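Local structure of tryptophane-5-halogenase (5UAO) at residues E72-H83 / P171-A179; L86-H96 / Y184-R192. The protein probably chlorinates a tryptophan of the lanthipeptide NAI-107 at its 5-position, acting as an FAD-containing halogenase. All coordinates share one frame; numbering follows the deposited sequence.

Contact 1. Residues E72-H83 / P171-A179. With FAD (flavin-adenine dinucleotide), chain E.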
# COMPACT_ATOMS: atom_id res chain seq x y z
N GLU A 72 -22.06 -18.49 -2.28
CA GLU A 72 -22.44 -18.85 -0.91
C GLU A 72 -21.35 -18.78 0.19
O GLU A 72 -21.70 -18.75 1.37
CB GLU A 72 -23.10 -20.23 -0.90
CG GLU A 72 -24.45 -20.18 -1.65
CD GLU A 72 -25.25 -21.47 -1.66
OE1 GLU A 72 -24.68 -22.56 -1.56
OE2 GLU A 72 -26.45 -21.36 -1.81
N ALA A 73 -20.08 -18.71 -0.16
CA ALA A 73 -19.04 -18.66 0.86
C ALA A 73 -18.46 -17.24 0.90
O ALA A 73 -18.37 -16.60 -0.13
CB ALA A 73 -17.91 -19.67 0.60
N THR A 74 -17.98 -16.81 2.05
CA THR A 74 -17.42 -15.47 2.16
C THR A 74 -16.11 -15.48 2.93
O THR A 74 -15.53 -16.53 3.26
CB THR A 74 -18.43 -14.46 2.80
OG1 THR A 74 -18.71 -14.83 4.16
CG2 THR A 74 -19.74 -14.54 2.12
N VAL A 75 -15.62 -14.28 3.21
CA VAL A 75 -14.40 -14.10 4.01
C VAL A 75 -14.76 -13.33 5.30
O VAL A 75 -15.85 -12.72 5.39
CB VAL A 75 -13.29 -13.34 3.23
CG1 VAL A 75 -12.83 -14.08 2.01
CG2 VAL A 75 -13.71 -11.92 2.89
N SER A 76 -13.81 -13.26 6.22
CA SER A 76 -14.05 -12.75 7.54
C SER A 76 -14.56 -11.31 7.53
O SER A 76 -15.51 -10.94 8.28
CB SER A 76 -12.81 -12.97 8.42
OG SER A 76 -11.83 -12.13 7.90
N TYR A 77 -14.07 -10.49 6.62
CA TYR A 77 -14.52 -9.09 6.50
C TYR A 77 -16.01 -8.91 6.32
O TYR A 77 -16.66 -7.94 6.77
CB TYR A 77 -13.79 -8.45 5.33
CG TYR A 77 -14.04 -6.99 5.18
CD1 TYR A 77 -13.40 -6.10 6.04
CD2 TYR A 77 -14.91 -6.48 4.21
CE1 TYR A 77 -13.58 -4.73 5.94
CE2 TYR A 77 -15.13 -5.10 4.13
CZ TYR A 77 -14.47 -4.23 5.01
OH TYR A 77 -14.59 -2.87 5.01
N MET A 78 -16.59 -9.87 5.59
CA MET A 78 -17.99 -9.79 5.23
C MET A 78 -18.86 -9.82 6.47
O MET A 78 -20.00 -9.28 6.47
CB MET A 78 -18.39 -10.92 4.30
CG MET A 78 -19.58 -10.60 3.46
SD MET A 78 -19.32 -9.20 2.35
CE MET A 78 -20.97 -8.93 1.73
N VAL A 79 -18.40 -10.51 7.51
CA VAL A 79 -19.15 -10.49 8.78
C VAL A 79 -19.34 -9.09 9.38
O VAL A 79 -20.47 -8.72 9.79
CB VAL A 79 -18.48 -11.40 9.82
CG1 VAL A 79 -19.23 -11.36 11.14
CG2 VAL A 79 -18.43 -12.85 9.27
N MET A 80 -18.26 -8.30 9.40
CA MET A 80 -18.34 -6.91 9.76
C MET A 80 -19.14 -6.03 8.86
O MET A 80 -19.90 -5.15 9.32
CB MET A 80 -16.95 -6.33 9.97
CG MET A 80 -16.25 -6.92 11.18
SD MET A 80 -14.70 -6.06 11.53
CE MET A 80 -13.72 -6.74 10.22
N PHE A 81 -18.97 -6.20 7.55
CA PHE A 81 -19.80 -5.48 6.60
C PHE A 81 -21.29 -5.68 6.82
O PHE A 81 -22.07 -4.72 6.95
CB PHE A 81 -19.38 -5.88 5.16
CG PHE A 81 -20.09 -5.12 4.10
CD1 PHE A 81 -19.61 -3.93 3.65
CD2 PHE A 81 -21.20 -5.65 3.52
CE1 PHE A 81 -20.32 -3.21 2.68
CE2 PHE A 81 -21.90 -4.96 2.57
CZ PHE A 81 -21.45 -3.74 2.13
N LEU A 82 -21.71 -6.93 6.96
CA LEU A 82 -23.11 -7.20 7.14
C LEU A 82 -23.62 -6.54 8.41
O LEU A 82 -24.65 -5.85 8.39
CB LEU A 82 -23.43 -8.71 7.14
CG LEU A 82 -23.19 -9.45 5.80
CD1 LEU A 82 -23.15 -10.96 6.02
CD2 LEU A 82 -24.21 -9.06 4.73
N HIS A 83 -22.94 -6.79 9.53
CA HIS A 83 -23.50 -6.40 10.77
C HIS A 83 -23.24 -4.90 11.12
O HIS A 83 -24.13 -4.25 11.71
CB HIS A 83 -23.11 -7.33 11.88
CG HIS A 83 -23.53 -8.77 11.66
ND1 HIS A 83 -24.82 -9.14 11.37
CD2 HIS A 83 -22.78 -9.90 11.61
CE1 HIS A 83 -24.86 -10.46 11.16
NE2 HIS A 83 -23.64 -10.95 11.33
N PRO A 171 -10.71 -14.77 13.52
CA PRO A 171 -11.53 -14.36 12.34
C PRO A 171 -12.11 -15.55 11.60
O PRO A 171 -11.45 -16.58 11.47
CB PRO A 171 -10.53 -13.61 11.49
CG PRO A 171 -9.64 -12.99 12.51
CD PRO A 171 -9.41 -14.08 13.53
N PHE A 172 -13.38 -15.44 11.24
CA PHE A 172 -14.14 -16.52 10.55
C PHE A 172 -15.18 -15.87 9.67
O PHE A 172 -15.51 -14.66 9.80
CB PHE A 172 -14.79 -17.51 11.57
CG PHE A 172 -15.98 -16.87 12.31
CD1 PHE A 172 -15.77 -16.08 13.45
CD2 PHE A 172 -17.26 -16.98 11.80
CE1 PHE A 172 -16.84 -15.43 14.07
CE2 PHE A 172 -18.36 -16.38 12.43
CZ PHE A 172 -18.14 -15.60 13.58
N ALA A 173 -15.79 -16.67 8.79
CA ALA A 173 -16.74 -16.17 7.81
C ALA A 173 -17.96 -17.06 7.79
O ALA A 173 -18.10 -17.99 8.61
CB ALA A 173 -16.10 -16.12 6.45
N TYR A 174 -18.91 -16.67 6.95
CA TYR A 174 -20.14 -17.41 6.84
C TYR A 174 -20.19 -18.21 5.55
O TYR A 174 -19.69 -17.79 4.47
CB TYR A 174 -21.32 -16.47 6.80
CG TYR A 174 -21.59 -15.64 8.06
CD1 TYR A 174 -21.54 -16.21 9.33
CD2 TYR A 174 -22.00 -14.31 7.96
CE1 TYR A 174 -21.80 -15.45 10.46
CE2 TYR A 174 -22.32 -13.54 9.10
CZ TYR A 174 -22.20 -14.13 10.35
OH TYR A 174 -22.52 -13.39 11.49
N HIS A 175 -20.92 -19.29 5.62
CA HIS A 175 -21.55 -19.89 4.42
C HIS A 175 -23.06 -19.62 4.52
O HIS A 175 -23.69 -19.79 5.61
CB HIS A 175 -21.36 -21.40 4.37
CG HIS A 175 -19.96 -21.89 4.40
ND1 HIS A 175 -19.51 -22.74 5.40
CD2 HIS A 175 -18.94 -21.79 3.52
CE1 HIS A 175 -18.24 -23.05 5.17
NE2 HIS A 175 -17.89 -22.52 4.02
N MET A 176 -23.65 -19.17 3.41
CA MET A 176 -25.04 -18.67 3.37
C MET A 176 -25.77 -19.21 2.13
O MET A 176 -25.35 -18.98 0.98
CB MET A 176 -25.08 -17.14 3.34
CG MET A 176 -24.34 -16.48 4.48
SD MET A 176 -24.06 -14.72 4.20
CE MET A 176 -22.91 -14.79 2.84
N ASP A 177 -26.84 -19.95 2.38
CA ASP A 177 -27.76 -20.34 1.34
C ASP A 177 -28.23 -19.15 0.57
O ASP A 177 -28.77 -18.20 1.13
CB ASP A 177 -28.97 -21.05 1.95
CG ASP A 177 -29.95 -21.49 0.92
OD1 ASP A 177 -29.69 -22.58 0.39
OD2 ASP A 177 -30.96 -20.77 0.63
N ASN A 178 -27.98 -19.17 -0.74
CA ASN A 178 -28.25 -18.03 -1.54
C ASN A 178 -29.68 -17.60 -1.64
O ASN A 178 -29.96 -16.40 -1.60
CB ASN A 178 -27.73 -18.20 -2.96
CG ASN A 178 -27.60 -16.88 -3.62
OD1 ASN A 178 -26.79 -16.03 -3.17
ND2 ASN A 178 -28.45 -16.62 -4.60
N ALA A 179 -30.59 -18.56 -1.78
CA ALA A 179 -32.00 -18.22 -1.82
C ALA A 179 -32.46 -17.59 -0.48
O ALA A 179 -33.11 -16.54 -0.53
CB ALA A 179 -32.86 -19.40 -2.26
PA FAD E . -26.80 -11.57 -10.75
O1A FAD E . -27.01 -12.46 -9.52
O2A FAD E . -26.50 -12.15 -12.15
O5B FAD E . -27.99 -10.49 -10.85
C5B FAD E . -28.29 -9.71 -11.98
C4B FAD E . -29.61 -9.00 -11.71
O4B FAD E . -29.67 -8.08 -12.80
C3B FAD E . -30.90 -9.84 -11.75
O3B FAD E . -31.89 -9.45 -10.66
C2B FAD E . -31.48 -9.54 -13.13
O2B FAD E . -32.96 -9.68 -13.25
C1B FAD E . -31.01 -8.10 -13.31
N9A FAD E . -31.04 -7.69 -14.74
C8A FAD E . -30.21 -8.12 -15.73
N7A FAD E . -30.55 -7.50 -16.90
C5A FAD E . -31.61 -6.70 -16.63
C6A FAD E . -32.47 -5.84 -17.44
N6A FAD E . -32.23 -5.70 -18.77
N1A FAD E . -33.43 -5.18 -16.81
C2A FAD E . -33.66 -5.29 -15.48
N3A FAD E . -32.93 -6.08 -14.70
C4A FAD E . -31.91 -6.80 -15.23
N1 FAD E . -19.10 -15.09 -4.59
C2 FAD E . -18.77 -15.31 -3.28
O2 FAD E . -18.61 -14.33 -2.48
N3 FAD E . -18.61 -16.57 -2.78
C4 FAD E . -18.77 -17.68 -3.53
O4 FAD E . -18.58 -18.81 -2.98
C4X FAD E . -19.14 -17.50 -4.97
N5 FAD E . -19.27 -18.54 -5.85
C5X FAD E . -19.60 -18.35 -7.15
C6 FAD E . -19.72 -19.46 -7.99
C7 FAD E . -20.02 -19.31 -9.33
C7M FAD E . -20.18 -20.48 -10.26
C8 FAD E . -20.28 -17.98 -9.87
C8M FAD E . -20.63 -17.84 -11.34
C9 FAD E . -20.16 -16.88 -9.04
C9A FAD E . -19.81 -16.98 -7.69
N10 FAD E . -19.66 -15.83 -6.84
C10 FAD E . -19.31 -16.10 -5.47
C1' FAD E . -19.93 -14.41 -7.20
C2' FAD E . -21.36 -14.14 -6.54
O2' FAD E . -22.13 -15.22 -7.06
C3' FAD E . -22.50 -13.09 -6.84
O3' FAD E . -23.88 -13.30 -6.38
C4' FAD E . -22.92 -13.27 -8.27
O4' FAD E . -22.06 -14.24 -8.95
C5' FAD E . -23.07 -11.86 -8.83
O5' FAD E . -24.20 -11.24 -8.28
P FAD E . -24.82 -10.07 -9.24
O1P FAD E . -23.74 -9.22 -9.76
O2P FAD E . -25.85 -9.43 -8.31
O3P FAD E . -25.45 -10.66 -10.56
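A73 and H175 face each other in a single beta bridge, which ties the flavin-contacting loop before helix 76-85 to strand 173-175 in the FAD-binding fold of this tryptophan halogenase. It illustrates how one short loop can serve two partners at once. Toward the strand, E72 O accepts M176 N at 2.9 Å, in the carbonyl plane. Y174 O takes T74 OG1 on a lone pair at 3.1 Å and also accepts a weak, bent bond from T74 N. The first torsion of T74 (chi1 65°) tucks OG1 between the backbone N and the carbonyl carbon, while CG2 presses on M176 CE at 3.3 Å, a close fit for two methyl carbons. Toward the ligand, A73 N donates to FAD O4 at 3.2 Å and A73 O receives FAD N3 at 2.7 Å, so both backbone polar groups of A73 are spent on the flavin.

The extended side chain of E72 reaches further. Its OE2 is met on the anti side, somewhat out of the carboxylate plane, by N178 N at 2.9 Å, at the start of helix 178-191, and its OE1 bonds to H294. A leucine here would probably leave N178 N and H294 each without this partner. By contrast, F172 O is buried without a polar partner in the model, approached by S76 CA and V79 CG2. V79 CG2 also makes a CH-pi contact over one face of the Y174 ring, and at the rim H83 NE2 and Y174 OH share a hydrogen bond of 2.7 Å, each lying in the plane of the other's ring.

Contact 2. Residues L86-H96 / Y184-R192; sequences LGIDPAEFYQH and YLTELAARR
Y184 and E92 meet through a short bond, Y184 OH donating to E92 OE1 at 2.5 Å, where helices 90-97 and 178-191 pass at a slant, their local axes at 136° and 11.6 Å apart. This is helix-helix packing bridged by long side chains, with the loop before helix 90-97 also taking part. The carboxylate stands steeply, 75°, to the phenol ring and takes the hydroxyl on the anti side of OE1, somewhat out of the carboxylate plane. The side chain of R191 advances head-on toward that of E92 and grips the carboxylate end-on in a salt bridge: NH2 lies on the syn lone pair of OE1 at 3.0 Å, in the guanidinium plane, while NH1 reaches OE2 from a more tilted position. E92, extended with CG anti to the backbone N (chi1 -168°), carries its carboxylate across to both donors.

Around the Y184 ring, I88 CG2 lies at the edge, in plane. The H96 side chain lies crosswise to Y184 and offers one face of its imidazole to Y184 CE1. The straight chain of R192 brings NH1 to L86 O at 2.9 Å, with NH2 bonding weakly to L86 O and G87 O.

R191 NH1 also makes a salt bridge to E187 OE2. One arginine thus serves two glutamates, probably easing their repulsion, while E92 OE1, which accepts from both Y184 OH and R191 NH2, probably has its negative charge well stabilised.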
# COMPACT_ATOMS: atom_id res chain seq x y z
N LEU A 86 -24.00 -2.48 7.34
CA LEU A 86 -25.42 -2.49 6.96
C LEU A 86 -26.35 -2.57 8.21
O LEU A 86 -27.58 -2.54 8.03
CB LEU A 86 -25.76 -3.60 5.98
CG LEU A 86 -25.03 -3.66 4.60
CD1 LEU A 86 -25.67 -4.80 3.85
CD2 LEU A 86 -25.17 -2.40 3.79
N GLY A 87 -25.80 -2.67 9.42
CA GLY A 87 -26.65 -2.69 10.65
C GLY A 87 -27.63 -3.88 10.71
O GLY A 87 -28.75 -3.79 11.25
N ILE A 88 -27.22 -5.02 10.17
CA ILE A 88 -28.07 -6.21 10.20
C ILE A 88 -27.94 -6.86 11.55
O ILE A 88 -26.83 -7.16 11.97
CB ILE A 88 -27.66 -7.22 9.12
CG1 ILE A 88 -28.04 -6.66 7.73
CG2 ILE A 88 -28.33 -8.55 9.37
CD1 ILE A 88 -27.58 -7.53 6.60
N ASP A 89 -29.06 -7.01 12.27
CA ASP A 89 -29.10 -7.65 13.57
C ASP A 89 -28.72 -9.13 13.51
O ASP A 89 -29.34 -9.90 12.80
CB ASP A 89 -30.54 -7.58 14.14
CG ASP A 89 -30.70 -8.39 15.44
OD1 ASP A 89 -30.15 -7.99 16.48
OD2 ASP A 89 -31.36 -9.44 15.45
N PRO A 90 -27.76 -9.53 14.32
CA PRO A 90 -27.29 -10.92 14.13
C PRO A 90 -28.23 -12.01 14.49
O PRO A 90 -28.19 -13.05 13.86
CB PRO A 90 -26.04 -10.99 15.00
CG PRO A 90 -26.07 -9.81 15.88
CD PRO A 90 -26.86 -8.74 15.18
N ALA A 91 -29.10 -11.80 15.50
CA ALA A 91 -30.05 -12.84 15.87
C ALA A 91 -31.04 -13.05 14.72
O ALA A 91 -31.34 -14.18 14.31
CB ALA A 91 -30.76 -12.47 17.20
N GLU A 92 -31.52 -11.96 14.17
CA GLU A 92 -32.42 -12.02 13.03
C GLU A 92 -31.78 -12.64 11.78
O GLU A 92 -32.41 -13.41 11.07
CB GLU A 92 -32.89 -10.60 12.66
CG GLU A 92 -34.05 -10.58 11.66
CD GLU A 92 -34.56 -9.17 11.36
OE1 GLU A 92 -33.78 -8.34 10.81
OE2 GLU A 92 -35.76 -8.92 11.66
N PHE A 93 -30.56 -12.26 11.52
CA PHE A 93 -29.78 -12.86 10.41
C PHE A 93 -29.67 -14.36 10.60
O PHE A 93 -29.93 -15.17 9.66
CB PHE A 93 -28.41 -12.21 10.32
CG PHE A 93 -27.55 -12.75 9.21
CD1 PHE A 93 -27.72 -12.32 7.93
CD2 PHE A 93 -26.53 -13.68 9.49
CE1 PHE A 93 -26.91 -12.79 6.90
CE2 PHE A 93 -25.75 -14.15 8.47
CZ PHE A 93 -25.95 -13.71 7.18
N TYR A 94 -29.34 -14.78 11.81
CA TYR A 94 -29.21 -16.20 12.05
C TYR A 94 -30.53 -16.94 11.90
O TYR A 94 -30.62 -18.08 11.39
CB TYR A 94 -28.59 -16.51 13.42
CG TYR A 94 -27.08 -16.60 13.42
CD1 TYR A 94 -26.30 -15.51 13.11
CD2 TYR A 94 -26.43 -17.74 13.82
CE1 TYR A 94 -24.94 -15.57 13.14
CE2 TYR A 94 -25.05 -17.81 13.87
CZ TYR A 94 -24.31 -16.74 13.50
OH TYR A 94 -22.95 -16.83 13.57
N GLN A 95 -31.58 -16.27 12.30
CA GLN A 95 -32.88 -16.87 12.23
C GLN A 95 -33.34 -17.02 10.77
O GLN A 95 -33.92 -18.01 10.40
CB GLN A 95 -33.86 -15.96 13.03
CG GLN A 95 -35.30 -16.41 13.04
CD GLN A 95 -35.43 -17.80 13.62
OE1 GLN A 95 -34.60 -18.23 14.44
NE2 GLN A 95 -36.46 -18.53 13.20
N HIS A 96 -33.14 -16.00 9.96
CA HIS A 96 -33.65 -16.00 8.61
C HIS A 96 -32.68 -16.64 7.64
O HIS A 96 -33.10 -17.24 6.66
CB HIS A 96 -33.90 -14.59 8.14
CG HIS A 96 -35.19 -14.03 8.61
ND1 HIS A 96 -35.44 -13.75 9.94
CD2 HIS A 96 -36.30 -13.67 7.93
CE1 HIS A 96 -36.66 -13.25 10.06
NE2 HIS A 96 -37.21 -13.21 8.86
N TYR A 184 -34.00 -12.57 2.48
CA TYR A 184 -33.82 -11.74 3.64
C TYR A 184 -33.40 -10.33 3.33
O TYR A 184 -33.96 -9.37 3.84
CB TYR A 184 -32.76 -12.33 4.54
CG TYR A 184 -32.55 -11.48 5.76
CD1 TYR A 184 -33.59 -11.30 6.70
CD2 TYR A 184 -31.33 -10.96 6.06
CE1 TYR A 184 -33.41 -10.53 7.86
CE2 TYR A 184 -31.13 -10.22 7.23
CZ TYR A 184 -32.17 -10.02 8.14
OH TYR A 184 -31.98 -9.29 9.31
N LEU A 185 -32.40 -10.19 2.47
CA LEU A 185 -32.02 -8.87 2.02
C LEU A 185 -33.18 -8.14 1.32
O LEU A 185 -33.35 -6.94 1.46
CB LEU A 185 -30.82 -8.95 1.07
CG LEU A 185 -29.51 -9.52 1.62
CD1 LEU A 185 -28.47 -9.63 0.50
CD2 LEU A 185 -29.02 -8.73 2.81
N THR A 186 -33.98 -8.89 0.60
CA THR A 186 -35.11 -8.27 -0.11
C THR A 186 -36.14 -7.73 0.88
O THR A 186 -36.69 -6.62 0.74
CB THR A 186 -35.75 -9.29 -1.04
OG1 THR A 186 -34.79 -9.70 -2.04
CG2 THR A 186 -37.04 -8.71 -1.73
N GLU A 187 -36.34 -8.50 1.92
CA GLU A 187 -37.26 -8.10 3.00
C GLU A 187 -36.73 -6.89 3.74
O GLU A 187 -37.50 -5.98 4.05
CB GLU A 187 -37.49 -9.28 3.99
CG GLU A 187 -38.19 -8.91 5.31
CD GLU A 187 -37.63 -9.63 6.55
OE1 GLU A 187 -38.01 -10.80 6.82
OE2 GLU A 187 -36.82 -8.99 7.29
N LEU A 188 -35.43 -6.88 4.04
CA LEU A 188 -34.83 -5.78 4.75
C LEU A 188 -34.92 -4.53 3.95
O LEU A 188 -35.24 -3.52 4.49
CB LEU A 188 -33.35 -6.02 5.10
CG LEU A 188 -32.97 -6.58 6.44
CD1 LEU A 188 -31.45 -6.56 6.63
CD2 LEU A 188 -33.61 -5.75 7.53
N ALA A 189 -34.64 -4.59 2.65
CA ALA A 189 -34.69 -3.41 1.81
C ALA A 189 -36.11 -2.77 1.82
O ALA A 189 -36.25 -1.54 1.93
CB ALA A 189 -34.29 -3.78 0.38
N ALA A 190 -37.14 -3.62 1.76
CA ALA A 190 -38.53 -3.13 1.77
C ALA A 190 -38.86 -2.49 3.11
O ALA A 190 -39.45 -1.44 3.17
CB ALA A 190 -39.48 -4.26 1.49
N ARG A 191 -38.44 -3.13 4.18
CA ARG A 191 -38.69 -2.62 5.50
C ARG A 191 -37.98 -1.30 5.70
O ARG A 191 -38.44 -0.46 6.42
CB ARG A 191 -38.13 -3.61 6.48
CG ARG A 191 -38.40 -3.28 7.91
CD ARG A 191 -38.27 -4.58 8.72
NE ARG A 191 -36.97 -4.71 9.32
CZ ARG A 191 -36.39 -5.86 9.68
NH1 ARG A 191 -36.97 -7.03 9.46
NH2 ARG A 191 -35.20 -5.81 10.25
N ARG A 192 -36.83 -1.11 5.08
CA ARG A 192 -36.11 0.13 5.23
C ARG A 192 -36.38 1.20 4.20
O ARG A 192 -35.70 2.22 4.21
CB ARG A 192 -34.64 -0.19 5.26
CG ARG A 192 -34.29 -0.98 6.49
CD ARG A 192 -32.84 -1.30 6.48
NE ARG A 192 -32.38 -2.11 7.60
CZ ARG A 192 -31.10 -2.38 7.82
NH1 ARG A 192 -30.16 -1.93 6.98
NH2 ARG A 192 -30.75 -3.12 8.84

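The two contacts interlock along the chain: 72-83 and 86-96 come first, each a loop leading into a helix, 76-85 and then 90-97. Segments 171-179 and 184-192 follow some 90 residues later. Helix 178-191 belongs to both contacts, its start lying in contact 1 and its end in contact 2; the centres of the two contacts are about 14 Å apart. Between them, H83 ND1 lies 2.9 Å from I88 O, a probable hydrogen bond, and the rings of Y174 and F93 pack together. Contact 1 is buried beside the flavin, whereas contact 2 is farther out and partly buried. Together they join two consecutive helices to one later strand-and-helix unit, connecting the flavin-contacting loop to the outer helical packing.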